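Mll3558 protein (Mesorhizobium loti, PDB 3RD6) is of unknown function but belongs to the AHA1 family, whose Bet v 1-like fold suggests a role in binding a hydrophobic ligand or a partner protein. Local coordinates at residues Ile12-Tyr16 / Leu142-Ala146; His3-Thr9 / Glu120-Asp126. One frame throughout, in Å; residues are numbered along the deposited sequence.

Interaction 1: Ile12-Tyr16 / Leu142-Ala146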
loop_
_atom_site.group_PDB
_atom_site.type_symbol
_atom_site.label_atom_id
_atom_site.label_comp_id
_atom_site.label_asym_id
_atom_site.label_seq_id
_atom_site.Cartn_x
_atom_site.Cartn_y
_atom_site.Cartn_z
ATOM N N ILE A 12 12.093 -11.797 -1.121
ATOM C CA ILE A 12 12.990 -12.542 -0.258
ATOM C C ILE A 12 12.381 -13.884 0.135
ATOM O O ILE A 12 11.346 -13.932 0.789
ATOM C CB ILE A 12 13.290 -11.736 1.023
ATOM C CG1 ILE A 12 13.852 -10.365 0.643
ATOM C CG2 ILE A 12 14.264 -12.487 1.902
ATOM C CD1 ILE A 12 13.967 -9.405 1.804
ATOM N N GLU A 13 13.015 -14.973 -0.282
ATOM C CA GLU A 13 12.530 -16.302 0.068
ATOM C C GLU A 13 13.361 -16.807 1.229
ATOM O O GLU A 13 14.571 -16.575 1.295
ATOM C CB GLU A 13 12.655 -17.274 -1.104
ATOM C CG GLU A 13 11.707 -16.995 -2.249
ATOM C CD GLU A 13 12.427 -16.620 -3.535
ATOM O OE1 GLU A 13 13.210 -15.640 -3.520
ATOM O OE2 GLU A 13 12.209 -17.305 -4.559
ATOM N N ARG A 14 12.701 -17.476 2.162
ATOM C CA ARG A 14 13.383 -18.006 3.327
ATOM C C ARG A 14 12.505 -19.074 3.949
ATOM O O ARG A 14 11.376 -18.798 4.357
ATOM C CB ARG A 14 13.652 -16.896 4.345
ATOM C CG ARG A 14 14.633 -17.312 5.418
ATOM C CD ARG A 14 14.950 -16.178 6.369
ATOM N NE ARG A 14 16.274 -16.331 6.971
ATOM C CZ ARG A 14 16.680 -17.405 7.640
ATOM N NH1 ARG A 14 15.862 -18.439 7.798
ATOM N NH2 ARG A 14 17.906 -17.442 8.148
ATOM N N THR A 15 13.026 -20.295 4.024
ATOM C CA THR A 15 12.266 -21.396 4.587
ATOM C C THR A 15 12.543 -21.593 6.063
ATOM O O THR A 15 13.625 -21.270 6.556
ATOM C CB THR A 15 12.569 -22.694 3.849
ATOM O OG1 THR A 15 12.381 -22.493 2.442
ATOM C CG2 THR A 15 11.650 -23.806 4.338
ATOM N N TYR A 16 11.548 -22.127 6.759
ATOM C CA TYR A 16 11.647 -22.367 8.189
ATOM C C TYR A 16 11.246 -23.799 8.478
ATOM O O TYR A 16 10.357 -24.338 7.821
ATOM C CB TYR A 16 10.721 -21.410 8.948
ATOM C CG TYR A 16 11.075 -19.956 8.758
ATOM C CD1 TYR A 16 12.066 -19.358 9.530
ATOM C CD2 TYR A 16 10.453 -19.188 7.773
ATOM C CE1 TYR A 16 12.430 -18.029 9.328
ATOM C CE2 TYR A 16 10.814 -17.857 7.560
ATOM C CZ TYR A 16 11.800 -17.287 8.342
ATOM O OH TYR A 16 12.164 -15.980 8.142
ATOM N N LEU A 142 13.972 -11.046 8.947
ATOM C CA LEU A 142 13.483 -12.386 8.641
ATOM C C LEU A 142 14.458 -13.409 9.194
ATOM O O LEU A 142 14.058 -14.487 9.641
ATOM C CB LEU A 142 13.338 -12.600 7.129
ATOM C CG LEU A 142 12.152 -11.944 6.427
ATOM C CD1 LEU A 142 12.270 -12.219 4.941
ATOM C CD2 LEU A 142 10.833 -12.481 6.988
ATOM N N GLU A 143 15.742 -13.066 9.153
ATOM C CA GLU A 143 16.781 -13.938 9.683
ATOM C C GLU A 143 16.545 -13.969 11.201
ATOM O O GLU A 143 16.601 -15.033 11.822
ATOM C CB GLU A 143 18.166 -13.367 9.348
ATOM C CG GLU A 143 19.273 -14.408 9.182
ATOM C CD GLU A 143 20.018 -14.700 10.470
ATOM O OE1 GLU A 143 20.951 -15.526 10.442
ATOM O OE2 GLU A 143 19.678 -14.098 11.511
ATOM N N ALA A 144 16.249 -12.801 11.778
ATOM C CA ALA A 144 15.972 -12.680 13.208
ATOM C C ALA A 144 14.741 -13.500 13.578
ATOM O O ALA A 144 14.713 -14.136 14.627
ATOM C CB ALA A 144 15.752 -11.230 13.571
ATOM N N LEU A 145 13.720 -13.469 12.720
ATOM C CA LEU A 145 12.499 -14.240 12.950
ATOM C C LEU A 145 12.889 -15.705 13.118
ATOM O O LEU A 145 12.400 -16.393 14.021
ATOM C CB LEU A 145 11.540 -14.107 11.767
ATOM C CG LEU A 145 10.336 -15.065 11.734
ATOM C CD1 LEU A 145 9.463 -14.898 12.960
ATOM C CD2 LEU A 145 9.531 -14.798 10.482
ATOM N N ALA A 146 13.782 -16.161 12.240
ATOM C CA ALA A 146 14.272 -17.534 12.251
ATOM C C ALA A 146 14.625 -17.979 13.667
ATOM O O ALA A 146 14.145 -19.018 14.142
ATOM C CB ALA A 146 15.483 -17.666 11.336
#

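Interaction 2: His3-Thr9 / Glu120-Asp126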
loop_
_atom_site.group_PDB
_atom_site.type_symbol
_atom_site.label_atom_id
_atom_site.label_comp_id
_atom_site.label_asym_id
_atom_site.label_seq_id
_atom_site.Cartn_x
_atom_site.Cartn_y
_atom_site.Cartn_z
ATOM N N HIS A 3 10.285 17.269 -7.436
ATOM C CA HIS A 3 10.020 16.001 -6.693
ATOM C C HIS A 3 10.192 14.752 -7.567
ATOM O O HIS A 3 9.909 14.775 -8.767
ATOM C CB HIS A 3 8.611 16.033 -6.096
ATOM C CG HIS A 3 8.442 17.058 -5.019
ATOM N ND1 HIS A 3 8.388 18.414 -5.279
ATOM C CD2 HIS A 3 8.352 16.927 -3.677
ATOM C CE1 HIS A 3 8.268 19.068 -4.139
ATOM N NE2 HIS A 3 8.243 18.192 -3.150
ATOM N N SER A 4 10.643 13.657 -6.958
ATOM C CA SER A 4 10.850 12.409 -7.695
ATOM C C SER A 4 10.367 11.179 -6.942
ATOM O O SER A 4 10.372 11.140 -5.709
ATOM C CB SER A 4 12.329 12.222 -8.030
ATOM O OG SER A 4 12.839 13.348 -8.737
ATOM N N VAL A 5 9.959 10.167 -7.697
ATOM C CA VAL A 5 9.477 8.934 -7.095
ATOM C C VAL A 5 10.144 7.734 -7.734
ATOM O O VAL A 5 10.038 7.533 -8.939
ATOM C CB VAL A 5 7.930 8.745 -7.260
ATOM C CG1 VAL A 5 7.489 7.451 -6.592
ATOM C CG2 VAL A 5 7.183 9.919 -6.669
ATOM N N ILE A 6 10.828 6.940 -6.918
ATOM C CA ILE A 6 11.482 5.732 -7.405
ATOM C C ILE A 6 10.548 4.557 -7.087
ATOM O O ILE A 6 10.028 4.457 -5.970
ATOM C CB ILE A 6 12.834 5.486 -6.698
ATOM C CG1 ILE A 6 13.807 6.622 -7.009
ATOM C CG2 ILE A 6 13.423 4.156 -7.144
ATOM C CD1 ILE A 6 15.176 6.436 -6.385
ATOM N N HIS A 7 10.310 3.690 -8.067
ATOM C CA HIS A 7 9.462 2.526 -7.858
ATOM C C HIS A 7 10.299 1.294 -8.057
ATOM O O HIS A 7 10.977 1.164 -9.068
ATOM C CB HIS A 7 8.308 2.464 -8.858
ATOM C CG HIS A 7 7.316 3.570 -8.707
ATOM N ND1 HIS A 7 7.388 4.738 -9.430
ATOM C CD2 HIS A 7 6.257 3.705 -7.880
ATOM C CE1 HIS A 7 6.416 5.550 -9.058
ATOM N NE2 HIS A 7 5.713 4.947 -8.117
ATOM N N SER A 8 10.243 0.385 -7.095
ATOM C CA SER A 8 10.987 -0.856 -7.189
ATOM C C SER A 8 10.252 -1.906 -6.396
ATOM O O SER A 8 9.393 -1.599 -5.589
ATOM C CB SER A 8 12.403 -0.684 -6.635
ATOM O OG SER A 8 12.450 -0.962 -5.239
ATOM N N THR A 9 10.613 -3.152 -6.629
ATOM C CA THR A 9 10.000 -4.263 -5.942
ATOM C C THR A 9 11.131 -5.230 -5.698
ATOM O O THR A 9 12.057 -5.318 -6.497
ATOM C CB THR A 9 8.941 -4.966 -6.831
ATOM O OG1 THR A 9 7.929 -4.024 -7.219
ATOM C CG2 THR A 9 8.303 -6.148 -6.091
ATOM N N GLU A 120 7.977 -6.775 -1.436
ATOM C CA GLU A 120 7.729 -5.363 -1.136
ATOM C C GLU A 120 7.768 -4.401 -2.333
ATOM O O GLU A 120 8.832 -4.126 -2.896
ATOM C CB GLU A 120 8.693 -4.873 -0.043
ATOM C CG GLU A 120 7.940 -4.252 1.123
ATOM C CD GLU A 120 8.818 -3.898 2.304
ATOM O OE1 GLU A 120 9.558 -2.905 2.213
ATOM O OE2 GLU A 120 8.767 -4.618 3.328
ATOM N N GLN A 121 6.595 -3.900 -2.714
ATOM C CA GLN A 121 6.488 -2.957 -3.819
ATOM C C GLN A 121 6.511 -1.589 -3.183
ATOM O O GLN A 121 5.561 -1.195 -2.521
ATOM C CB GLN A 121 5.182 -3.186 -4.578
ATOM C CG GLN A 121 5.115 -4.535 -5.249
ATOM C CD GLN A 121 3.714 -4.936 -5.635
ATOM O OE1 GLN A 121 2.897 -5.288 -4.783
ATOM N NE2 GLN A 121 3.424 -4.888 -6.926
ATOM N N GLY A 122 7.609 -0.874 -3.364
ATOM C CA GLY A 122 7.707 0.428 -2.751
ATOM C C GLY A 122 7.865 1.633 -3.646
ATOM O O GLY A 122 8.201 1.553 -4.824
ATOM N N ALA A 123 7.601 2.776 -3.045
ATOM C CA ALA A 123 7.721 4.059 -3.700
ATOM C C ALA A 123 8.596 4.905 -2.767
ATOM O O ALA A 123 8.161 5.296 -1.682
ATOM C CB ALA A 123 6.329 4.685 -3.872
ATOM N N PHE A 124 9.831 5.170 -3.188
ATOM C CA PHE A 124 10.768 5.947 -2.379
ATOM C C PHE A 124 10.761 7.396 -2.829
ATOM O O PHE A 124 10.915 7.695 -4.015
ATOM C CB PHE A 124 12.161 5.306 -2.451
ATOM C CG PHE A 124 12.132 3.818 -2.211
ATOM C CD1 PHE A 124 11.787 2.945 -3.243
ATOM C CD2 PHE A 124 12.339 3.293 -0.930
ATOM C CE1 PHE A 124 11.642 1.580 -3.005
ATOM C CE2 PHE A 124 12.192 1.924 -0.689
ATOM C CZ PHE A 124 11.840 1.068 -1.734
ATOM N N PHE A 125 10.603 8.288 -1.854
ATOM C CA PHE A 125 10.475 9.711 -2.108
ATOM C C PHE A 125 11.653 10.652 -2.176
ATOM O O PHE A 125 12.600 10.583 -1.399
ATOM C CB PHE A 125 9.441 10.298 -1.139
ATOM C CG PHE A 125 8.120 9.576 -1.172
ATOM C CD1 PHE A 125 7.483 9.320 -2.382
ATOM C CD2 PHE A 125 7.532 9.120 -0.005
ATOM C CE1 PHE A 125 6.292 8.622 -2.417
ATOM C CE2 PHE A 125 6.335 8.420 -0.039
ATOM C CZ PHE A 125 5.718 8.172 -1.246
ATOM N N ASP A 126 11.523 11.553 -3.142
ATOM C CA ASP A 126 12.449 12.628 -3.437
ATOM C C ASP A 126 13.911 12.378 -3.147
ATOM O O ASP A 126 14.380 12.569 -2.025
ATOM C CB ASP A 126 11.961 13.898 -2.734
ATOM C CG ASP A 126 10.545 14.268 -3.145
ATOM O OD1 ASP A 126 10.243 14.157 -4.353
ATOM O OD2 ASP A 126 9.732 14.665 -2.279
#

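Interaction 1: Ile12-Tyr16 / Leu142-Ala146
Tyr16 turns its CG anti to its own carbonyl carbon (chi1 -62°), which carries the ring away from the strand and its hydroxyl to the helix backbone, while Arg14 holds CG anti to the backbone N (chi1 -167°) and runs extended as far as NE, bringing its guanidinium to the turn formed by Leu142, Glu143 and Ala146. Tyr16 OH donates a hydrogen bond to Leu142 O at 2.8 Å, coming from above the carbonyl plane. The opposite face of that plane receives Ala146 N in the ordinary helical bond, and two donors therefore grip the one oxygen. The ring meets the helix with its edge: Tyr16 CE1 lies 3.5 Å from Ala146 CA, and the methyl of Ala146 is also near the ring plane. Leu145 CD2 approaches the phenol end obliquely, the two side chains crossing at about a right angle. Strand 12-16 and helix 142-146 run parallel, their axes 9.8 Å apart, the long C-terminal helix lying against the antiparallel sheet as in the helix-grip fold of the Bet v 1-like clan. Over one face of the Arg14 guanidinium sit Leu142 O and the Ala146 methyl, the latter 3.6 Å from Arg14 NH1. Its other terminal nitrogen, NH2, comes within 3.5 Å of Glu143 CG, but Glu143 OE1 remains 4.3 Å from Arg14 NH2, too far for a salt bridge, with the guanidinium and carboxylate planes nearly perpendicular. Toward the start of the segment, Ile12 CG2 packs on Leu142 CD1 at 3.6 Å. Leu145 also touches Ala26 and Phe27 of helix 20-28.

Interaction 2: His3-Thr9 / Glu120-Asp126
Residues 5-9 and 120-125 pair as antiparallel strands, with Ile6-Phe124 and Ser8-Gly122 the hydrogen-bonded pairs; Ile6 N to Phe124 O, at 3.0 Å, is nearly straight at 176°. Beyond the last bridge, Asp126 N donates to Ser4 O, and Asp126 OD1 accepts from Ser4 N at 2.7 Å. Asp126 reaches back because its CG stands beside its own backbone N (chi1 -57°), and its OD2 lies at the edge of the His3 ring and forms a salt bridge with Arg84 NH2 of the second subunit. An alanine here would be likely to leave Ser4 N without this acceptor and that arginine without its mate. On the same face as His7, Val5 CG1 meets Ala123 CB at 4.0 Å and Thr9 lies alongside Gln121, OG1 and CG2 both against its CG. Ser8 OG approaches Phe124 CE1 obliquely on the other face, at 3.5 Å. The Val5-His7 face also turns to the second subunit: His7 NE2 is hydrogen-bonded to Thr104 OG1 of that subunit, and Gln121 NE2 of each chain bonds Gly122 O of the other. Ala131 and Arg134 of helix 131-148 pack on Phe124, while strand 96-110 continues the sheet beyond 113-125.

Overall arrangement
The centres of interactions 1 and 2 lie about 24 Å apart, and the two contacts share strand 5-16, an outermost strand of the chain's antiparallel sheet. Its first half, in interaction 2, pairs with the end of neighbouring strand 113-125; its second half, still paired with that strand, also meets helix 131-148 in interaction 1, the helix following the strand in the chain. The segments alternate in sequence as 3-9, 12-16, 120-126 and 142-146, and the shared N-terminal strand is tied to both of the last elements of the chain. One contact pairs two neighbouring strands at the sheet's edge and borders the second subunit, whereas the other joins the sheet to the C-terminal helix, with no partner-subunit contact to its segments.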